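Local coordinates for MTH169 (Methanobacterium thermoautotrophicum, PDB 1GTD), which is a small alpha/beta protein of a family linked to purine biosynthesis, found here as an assembly of four copies, at residues V7-K12 with D41-T46; P18-I23 with E35-T40. One frame throughout, in Å; residues are numbered along the deposited sequence.

Contact 1 (V7-K12 with D41-T46); sequences VRIRLK and DVITFT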
ATOM      1  N   VAL B   7      -2.499  10.619  12.946  1.00 20.17           N
ATOM      2  CA  VAL B   7      -2.545  11.356  11.685  1.00 17.87           C
ATOM      3  C   VAL B   7      -3.380  10.592  10.662  1.00 18.36           C
ATOM      4  O   VAL B   7      -3.057   9.457  10.302  1.00 17.73           O
ATOM      5  CB  VAL B   7      -1.141  11.577  11.100  1.00 14.20           C
ATOM      6  CG1 VAL B   7      -1.228  12.468   9.880  1.00 14.01           C
ATOM      7  CG2 VAL B   7      -0.245  12.212  12.132  1.00 15.73           C
ATOM      8  N   ARG B   8      -4.466  11.214  10.211  1.00 20.26           N
ATOM      9  CA  ARG B   8      -5.346  10.596   9.222  1.00 21.36           C
ATOM     10  C   ARG B   8      -5.079  11.261   7.882  1.00 21.50           C
ATOM     11  O   ARG B   8      -5.100  12.483   7.773  1.00 23.40           O
ATOM     12  CB  ARG B   8      -6.800  10.758   9.650  1.00 21.18           C
ATOM     13  CG  ARG B   8      -7.045  10.227  11.060  1.00 22.74           C
ATOM     14  CD  ARG B   8      -8.498  10.322  11.451  1.00 26.17           C
ATOM     15  NE  ARG B   8      -9.321   9.412  10.660  1.00 31.65           N
ATOM     16  CZ  ARG B   8      -9.794   8.245  11.098  1.00 32.98           C
ATOM     17  NH1 ARG B   8      -9.530   7.835  12.338  1.00 32.80           N
ATOM     18  NH2 ARG B   8     -10.534   7.485  10.291  1.00 31.98           N
ATOM     19  N   ILE B   9      -4.805  10.449   6.866  1.00 21.89           N
ATOM     20  CA  ILE B   9      -4.480  10.950   5.537  1.00 20.59           C
ATOM     21  C   ILE B   9      -5.423  10.440   4.451  1.00 21.47           C
ATOM     22  O   ILE B   9      -5.631   9.239   4.310  1.00 19.88           O
ATOM     23  CB  ILE B   9      -3.039  10.561   5.195  1.00 20.26           C
ATOM     24  CG1 ILE B   9      -2.135  10.963   6.359  1.00 21.97           C
ATOM     25  CG2 ILE B   9      -2.575  11.267   3.940  1.00 20.06           C
ATOM     26  CD1 ILE B   9      -0.713  10.469   6.262  1.00 21.96           C
ATOM     27  N   ARG B  10      -5.989  11.361   3.673  1.00 24.13           N
ATOM     28  CA  ARG B  10      -6.908  10.980   2.605  1.00 24.84           C
ATOM     29  C   ARG B  10      -6.811  11.925   1.402  1.00 24.03           C
ATOM     30  O   ARG B  10      -6.774  13.144   1.555  1.00 24.69           O
ATOM     31  CB  ARG B  10      -8.335  10.950   3.149  1.00 27.23           C
ATOM     32  CG  ARG B  10      -9.360  10.412   2.172  1.00 33.55           C
ATOM     33  CD  ARG B  10     -10.707  10.267   2.846  1.00 37.55           C
ATOM     34  NE  ARG B  10     -11.134  11.526   3.452  1.00 43.54           N
ATOM     35  CZ  ARG B  10     -12.240  11.674   4.176  1.00 45.41           C
ATOM     36  NH1 ARG B  10     -13.042  10.635   4.391  1.00 44.90           N
ATOM     37  NH2 ARG B  10     -12.545  12.863   4.686  1.00 46.95           N
ATOM     38  N   LEU B  11      -6.763  11.354   0.203  1.00 22.53           N
ATOM     39  CA  LEU B  11      -6.658  12.147  -1.021  1.00 19.94           C
ATOM     40  C   LEU B  11      -7.821  13.110  -1.155  1.00 18.85           C
ATOM     41  O   LEU B  11      -8.934  12.813  -0.730  1.00 17.52           O
ATOM     42  CB  LEU B  11      -6.595  11.231  -2.246  1.00 19.14           C
ATOM     43  CG  LEU B  11      -5.243  10.541  -2.455  1.00 16.60           C
ATOM     44  CD1 LEU B  11      -5.385   9.358  -3.383  1.00 16.91           C
ATOM     45  CD2 LEU B  11      -4.259  11.543  -3.007  1.00 18.02           C
ATOM     46  N   LYS B  12      -7.551  14.272  -1.741  1.00 18.92           N
ATOM     47  CA  LYS B  12      -8.579  15.287  -1.914  1.00 17.81           C
ATOM     48  C   LYS B  12      -9.650  14.805  -2.877  1.00 19.25           C
ATOM     49  O   LYS B  12      -9.379  14.001  -3.766  1.00 16.30           O
ATOM     50  CB  LYS B  12      -7.958  16.570  -2.436  1.00 16.60           C
ATOM     51  CG  LYS B  12      -6.797  17.031  -1.618  1.00 15.02           C
ATOM     52  CD  LYS B  12      -6.370  18.416  -2.031  1.00 15.28           C
ATOM     53  CE  LYS B  12      -5.327  18.941  -1.063  1.00 14.49           C
ATOM     54  NZ  LYS B  12      -5.023  20.364  -1.355  1.00 17.90           N
ATOM     55  N   ASP B  41      -5.788   6.504   5.439  1.00 23.60           N
ATOM     56  CA  ASP B  41      -4.650   5.870   6.077  1.00 25.23           C
ATOM     57  C   ASP B  41      -4.470   6.545   7.410  1.00 24.20           C
ATOM     58  O   ASP B  41      -4.425   7.766   7.483  1.00 25.13           O
ATOM     59  CB  ASP B  41      -3.395   6.047   5.231  1.00 28.39           C
ATOM     60  CG  ASP B  41      -3.557   5.472   3.850  1.00 34.34           C
ATOM     61  OD1 ASP B  41      -3.571   6.261   2.873  1.00 38.68           O
ATOM     62  OD2 ASP B  41      -3.694   4.228   3.746  1.00 35.66           O
ATOM     63  N   VAL B  42      -4.379   5.758   8.471  1.00 22.21           N
ATOM     64  CA  VAL B  42      -4.213   6.344   9.786  1.00 19.54           C
ATOM     65  C   VAL B  42      -2.912   5.891  10.419  1.00 19.58           C
ATOM     66  O   VAL B  42      -2.638   4.698  10.524  1.00 17.51           O
ATOM     67  CB  VAL B  42      -5.389   5.979  10.700  1.00 17.61           C
ATOM     68  CG1 VAL B  42      -5.289   6.753  12.009  1.00 15.49           C
ATOM     69  CG2 VAL B  42      -6.704   6.266   9.972  1.00 13.63           C
ATOM     70  N   ILE B  43      -2.106   6.868  10.816  1.00 19.79           N
ATOM     71  CA  ILE B  43      -0.836   6.600  11.453  1.00 20.01           C
ATOM     72  C   ILE B  43      -0.956   7.081  12.884  1.00 21.44           C
ATOM     73  O   ILE B  43      -1.366   8.216  13.117  1.00 21.92           O
ATOM     74  CB  ILE B  43       0.289   7.368  10.783  1.00 19.11           C
ATOM     75  CG1 ILE B  43       0.248   7.111   9.280  1.00 20.62           C
ATOM     76  CG2 ILE B  43       1.621   6.944  11.375  1.00 19.08           C
ATOM     77  CD1 ILE B  43       1.256   7.910   8.495  1.00 23.81           C
ATOM     78  N   THR B  44      -0.615   6.216  13.836  1.00 22.67           N
ATOM     79  CA  THR B  44      -0.676   6.577  15.244  1.00 24.75           C
ATOM     80  C   THR B  44       0.697   6.332  15.863  1.00 25.13           C
ATOM     81  O   THR B  44       1.450   5.488  15.391  1.00 24.80           O
ATOM     82  CB  THR B  44      -1.726   5.735  16.000  1.00 25.57           C
ATOM     83  OG1 THR B  44      -2.901   5.569  15.192  1.00 25.28           O
ATOM     84  CG2 THR B  44      -2.132   6.441  17.273  1.00 27.11           C
ATOM     85  N   PHE B  45       1.031   7.071  16.914  1.00 27.00           N
ATOM     86  CA  PHE B  45       2.325   6.900  17.570  1.00 28.31           C
ATOM     87  C   PHE B  45       2.516   7.815  18.767  1.00 28.77           C
ATOM     88  O   PHE B  45       2.000   8.934  18.814  1.00 28.35           O
ATOM     89  CB  PHE B  45       3.473   7.109  16.570  1.00 29.21           C
ATOM     90  CG  PHE B  45       3.515   8.484  15.959  1.00 30.66           C
ATOM     91  CD1 PHE B  45       4.172   9.529  16.604  1.00 30.83           C
ATOM     92  CD2 PHE B  45       2.883   8.740  14.743  1.00 32.13           C
ATOM     93  CE1 PHE B  45       4.196  10.811  16.045  1.00 31.13           C
ATOM     94  CE2 PHE B  45       2.899  10.021  14.176  1.00 31.41           C
ATOM     95  CZ  PHE B  45       3.557  11.054  14.832  1.00 30.41           C
ATOM     96  N   THR B  46       3.265   7.317  19.739  1.00 30.30           N
ATOM     97  CA  THR B  46       3.551   8.047  20.961  1.00 32.05           C
ATOM     98  C   THR B  46       4.768   8.956  20.787  1.00 34.22           C
ATOM     99  O   THR B  46       5.611   8.724  19.914  1.00 33.51           O
ATOM    100  CB  THR B  46       3.781   7.050  22.106  1.00 31.43           C
ATOM    101  OG1 THR B  46       2.524   6.468  22.460  1.00 30.43           O
ATOM    102  CG2 THR B  46       4.401   7.728  23.325  1.00 32.97           C
TER
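Strands 7-11 and 41-46 run antiparallel, their axes 4.7 Å apart at the closest point. Two hydrogen-bonded pairs, Val-7 with Ile-43 and Ile-9 with Asp-41, flank the non-hydrogen-bonded pair Arg-8 with Val-42. The bond from Val-7 N to Ile-43 O is 2.7 Å long and nearly straight. Ile-43 N answers to Val-7 O, within the carbonyl plane, at 2.8 Å. Ile-9 and Asp-41 repeat the exchange two residues further on.

The tight, buried part of one face is made by Val-7, Ile-9, Ile-43 and Phe-45. Ile-9 and Ile-43 both carry CG1 anti to the carbonyl carbon, so their long branches cross obliquely and meet tip to tip, CD1 of Ile-9 to CD1 of Ile-43 at 3.9 Å. Val-7 CG2 approaches Phe-45 CE2 obliquely at 4.3 Å. Helix 59-67 covers these residues through Cys-63, Leu-67 and Met-62. Partly exposed Asp-41 ends this face, with the like charge of Asp-41 of the second subunit close by.

The other face is more polar and meets Val-42 and Thr-40 of the second subunit. Arg-8 and Val-42 lie side by side. The Arg-8 chain bends at chi3 (68°), which sets one guanidinium face over Val-42 CG2, 3.8 Å from CZ to that methyl. The loose, solvent side is at Arg-10, whose exposed side chain leads away from 41-46.

This is an antiparallel strand pair of a three-stranded sheet with a helix packed on one face, and the second subunit continues the sheet beyond 41-46.

Contact 2 (P18-I23 with E35-T40); sequences PEAATI and EDTDTT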
ATOM      1  N   PRO B  18      -6.494   4.733  -6.779  1.00 25.81           N
ATOM      2  CA  PRO B  18      -6.319   3.395  -7.351  1.00 26.96           C
ATOM      3  C   PRO B  18      -6.887   2.272  -6.483  1.00 27.94           C
ATOM      4  O   PRO B  18      -7.607   1.394  -6.975  1.00 29.75           O
ATOM      5  CB  PRO B  18      -4.802   3.291  -7.523  1.00 26.47           C
ATOM      6  CG  PRO B  18      -4.399   4.716  -7.789  1.00 26.14           C
ATOM      7  CD  PRO B  18      -5.217   5.471  -6.763  1.00 25.25           C
ATOM      8  N   GLU B  19      -6.563   2.306  -5.192  1.00 28.44           N
ATOM      9  CA  GLU B  19      -7.017   1.288  -4.252  1.00 27.49           C
ATOM     10  C   GLU B  19      -8.533   1.296  -4.172  1.00 26.01           C
ATOM     11  O   GLU B  19      -9.179   0.261  -4.336  1.00 26.61           O
ATOM     12  CB  GLU B  19      -6.409   1.546  -2.867  1.00 29.75           C
ATOM     13  CG  GLU B  19      -6.758   0.497  -1.806  1.00 34.68           C
ATOM     14  CD  GLU B  19      -6.255   0.848  -0.395  1.00 36.77           C
ATOM     15  OE1 GLU B  19      -6.638   0.131   0.565  1.00 37.90           O
ATOM     16  OE2 GLU B  19      -5.485   1.830  -0.241  1.00 36.85           O
ATOM     17  N   ALA B  20      -9.095   2.474  -3.925  1.00 24.36           N
ATOM     18  CA  ALA B  20     -10.540   2.634  -3.823  1.00 23.16           C
ATOM     19  C   ALA B  20     -11.245   2.103  -5.075  1.00 23.87           C
ATOM     20  O   ALA B  20     -12.209   1.338  -4.983  1.00 23.58           O
ATOM     21  CB  ALA B  20     -10.877   4.099  -3.620  1.00 21.73           C
ATOM     22  N   ALA B  21     -10.762   2.514  -6.243  1.00 22.79           N
ATOM     23  CA  ALA B  21     -11.358   2.075  -7.498  1.00 23.09           C
ATOM     24  C   ALA B  21     -11.230   0.559  -7.645  1.00 22.40           C
ATOM     25  O   ALA B  21     -12.151  -0.115  -8.107  1.00 21.89           O
ATOM     26  CB  ALA B  21     -10.682   2.780  -8.672  1.00 22.60           C
ATOM     27  N   THR B  22     -10.085   0.028  -7.246  1.00 21.69           N
ATOM     28  CA  THR B  22      -9.850  -1.405  -7.345  1.00 23.60           C
ATOM     29  C   THR B  22     -10.808  -2.208  -6.453  1.00 23.82           C
ATOM     30  O   THR B  22     -11.407  -3.198  -6.882  1.00 24.33           O
ATOM     31  CB  THR B  22      -8.391  -1.720  -6.989  1.00 23.19           C
ATOM     32  OG1 THR B  22      -7.536  -1.123  -7.972  1.00 22.14           O
ATOM     33  CG2 THR B  22      -8.153  -3.211  -6.954  1.00 24.31           C
ATOM     34  N   ILE B  23     -10.964  -1.767  -5.215  1.00 23.67           N
ATOM     35  CA  ILE B  23     -11.855  -2.432  -4.280  1.00 21.79           C
ATOM     36  C   ILE B  23     -13.287  -2.444  -4.807  1.00 23.01           C
ATOM     37  O   ILE B  23     -13.933  -3.490  -4.869  1.00 25.05           O
ATOM     38  CB  ILE B  23     -11.849  -1.714  -2.930  1.00 20.49           C
ATOM     39  CG1 ILE B  23     -10.500  -1.903  -2.235  1.00 20.47           C
ATOM     40  CG2 ILE B  23     -12.975  -2.222  -2.075  1.00 22.05           C
ATOM     41  CD1 ILE B  23     -10.380  -1.142  -0.926  1.00 17.79           C
ATOM     42  N   GLU B  35     -20.921   2.151  -3.631  1.00 29.29           N
ATOM     43  CA  GLU B  35     -20.591   3.401  -4.286  1.00 29.23           C
ATOM     44  C   GLU B  35     -19.723   4.279  -3.419  1.00 28.42           C
ATOM     45  O   GLU B  35     -19.567   4.043  -2.226  1.00 28.27           O
ATOM     46  CB  GLU B  35     -21.867   4.149  -4.645  1.00 30.72           C
ATOM     47  CG  GLU B  35     -22.692   3.467  -5.709  1.00 35.57           C
ATOM     48  CD  GLU B  35     -24.131   3.939  -5.698  1.00 39.83           C
ATOM     49  OE1 GLU B  35     -24.362   5.163  -5.839  1.00 42.04           O
ATOM     50  OE2 GLU B  35     -25.035   3.085  -5.542  1.00 43.20           O
ATOM     51  N   ASP B  36     -19.159   5.304  -4.038  1.00 28.52           N
ATOM     52  CA  ASP B  36     -18.322   6.257  -3.335  1.00 28.66           C
ATOM     53  C   ASP B  36     -17.251   5.637  -2.461  1.00 28.50           C
ATOM     54  O   ASP B  36     -16.908   6.198  -1.418  1.00 27.72           O
ATOM     55  CB  ASP B  36     -19.195   7.170  -2.483  1.00 30.09           C
ATOM     56  CG  ASP B  36     -20.181   7.948  -3.312  1.00 30.74           C
ATOM     57  OD1 ASP B  36     -19.745   8.508  -4.342  1.00 32.58           O
ATOM     58  OD2 ASP B  36     -21.375   8.002  -2.939  1.00 30.19           O
ATOM     59  N   THR B  37     -16.716   4.492  -2.881  1.00 28.70           N
ATOM     60  CA  THR B  37     -15.677   3.846  -2.101  1.00 29.32           C
ATOM     61  C   THR B  37     -14.616   4.903  -1.816  1.00 30.51           C
ATOM     62  O   THR B  37     -14.394   5.798  -2.634  1.00 29.81           O
ATOM     63  CB  THR B  37     -15.036   2.659  -2.854  1.00 29.13           C
ATOM     64  OG1 THR B  37     -16.041   1.691  -3.187  1.00 28.99           O
ATOM     65  CG2 THR B  37     -13.988   1.988  -1.975  1.00 27.32           C
ATOM     66  N   ASP B  38     -13.975   4.800  -0.655  1.00 31.65           N
ATOM     67  CA  ASP B  38     -12.956   5.754  -0.243  1.00 31.84           C
ATOM     68  C   ASP B  38     -11.975   5.050   0.701  1.00 32.20           C
ATOM     69  O   ASP B  38     -12.337   4.076   1.375  1.00 32.27           O
ATOM     70  CB  ASP B  38     -13.641   6.916   0.473  1.00 34.07           C
ATOM     71  CG  ASP B  38     -12.936   8.233   0.268  1.00 36.84           C
ATOM     72  OD1 ASP B  38     -13.444   9.254   0.796  1.00 38.41           O
ATOM     73  OD2 ASP B  38     -11.886   8.251  -0.418  1.00 38.30           O
ATOM     74  N   THR B  39     -10.745   5.552   0.758  1.00 30.30           N
ATOM     75  CA  THR B  39      -9.705   4.961   1.601  1.00 29.25           C
ATOM     76  C   THR B  39      -8.977   6.016   2.437  1.00 28.46           C
ATOM     77  O   THR B  39      -8.630   7.088   1.939  1.00 28.55           O
ATOM     78  CB  THR B  39      -8.661   4.209   0.715  1.00 29.86           C
ATOM     79  OG1 THR B  39      -8.990   2.814   0.647  1.00 29.28           O
ATOM     80  CG2 THR B  39      -7.244   4.402   1.244  1.00 31.29           C
ATOM     81  N   THR B  40      -8.747   5.705   3.707  1.00 26.39           N
ATOM     82  CA  THR B  40      -8.047   6.617   4.598  1.00 24.04           C
ATOM     83  C   THR B  40      -6.923   5.846   5.259  1.00 24.46           C
ATOM     84  O   THR B  40      -7.079   4.665   5.596  1.00 25.17           O
ATOM     85  CB  THR B  40      -8.968   7.156   5.705  1.00 24.68           C
ATOM     86  OG1 THR B  40     -10.133   7.753   5.121  1.00 25.78           O
ATOM     87  CG2 THR B  40      -8.234   8.201   6.530  1.00 24.98           C
TER
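Helix 18-23 passes strand 37-40 with axes 7.2 Å apart at their closest and 138° between their directions, and Ala-20 and Asp-38 are the nearest residues by CA. The first turns of helix 18-30 thus pack on the start of strand 37-47, where a strand of the second subunit extends the sheet.

Ala-20 is the close point on the helix side. Its CB points at the strand and lies 4.0 Å from Thr-37 O. Thr-37 turns CG2 anti to its own backbone N, and this methyl rests against the helix backbone, 3.6 Å from Ala-20 O. The same methyl meets Ile-23 CG2 at 4.3 Å. Thr-37 OG1, anti to the carbonyl carbon, also reaches the helix and hydrogen-bonds to Glu-24 OE1.

Glu-19 is extended, with CG anti to the backbone N (chi1 -177°). It crosses Thr-39 at about a right angle. Its OE2 lies 3.5 Å from Thr-39 CG2, which is packing against a methyl. Within the helix, Pro-18 O accepts bonds from Thr-22 N and Thr-22 OG1.

Ile-43 of the second subunit packs on Thr-39. Ala-21 and Thr-22 pack on Asn-69 of the third subunit, and Pro-18 on its Leu-11.

The two segments are therefore held by van der Waals packing. The bond from Thr-37 to Glu-24 probably fixes the rotation of Thr-37 and so keeps its methyl on the helix.

In the fold
Contacts 1 and 2 share strand 37-47, each using a different part of it, and their centres lie about 16 Å apart. The centre of contact 1 lies about 3 Å from the centre of the chain, that of contact 2 about 14 Å. Along the sequence, contact 2 is nested inside the loop that contact 1 closes. Arg-10 joins them by packing: its CG lies 3.4 Å from Thr-39 O, and its CD 3.6 Å from Asp-38 OD1. Both contacts also reach the second subunit, where Ile-43 packs on Ile-23 of the other copy. Both reach the same sheet: contact 1 pairs two of its strands, and contact 2 sets helix 18-30 against the start of strand 37-47.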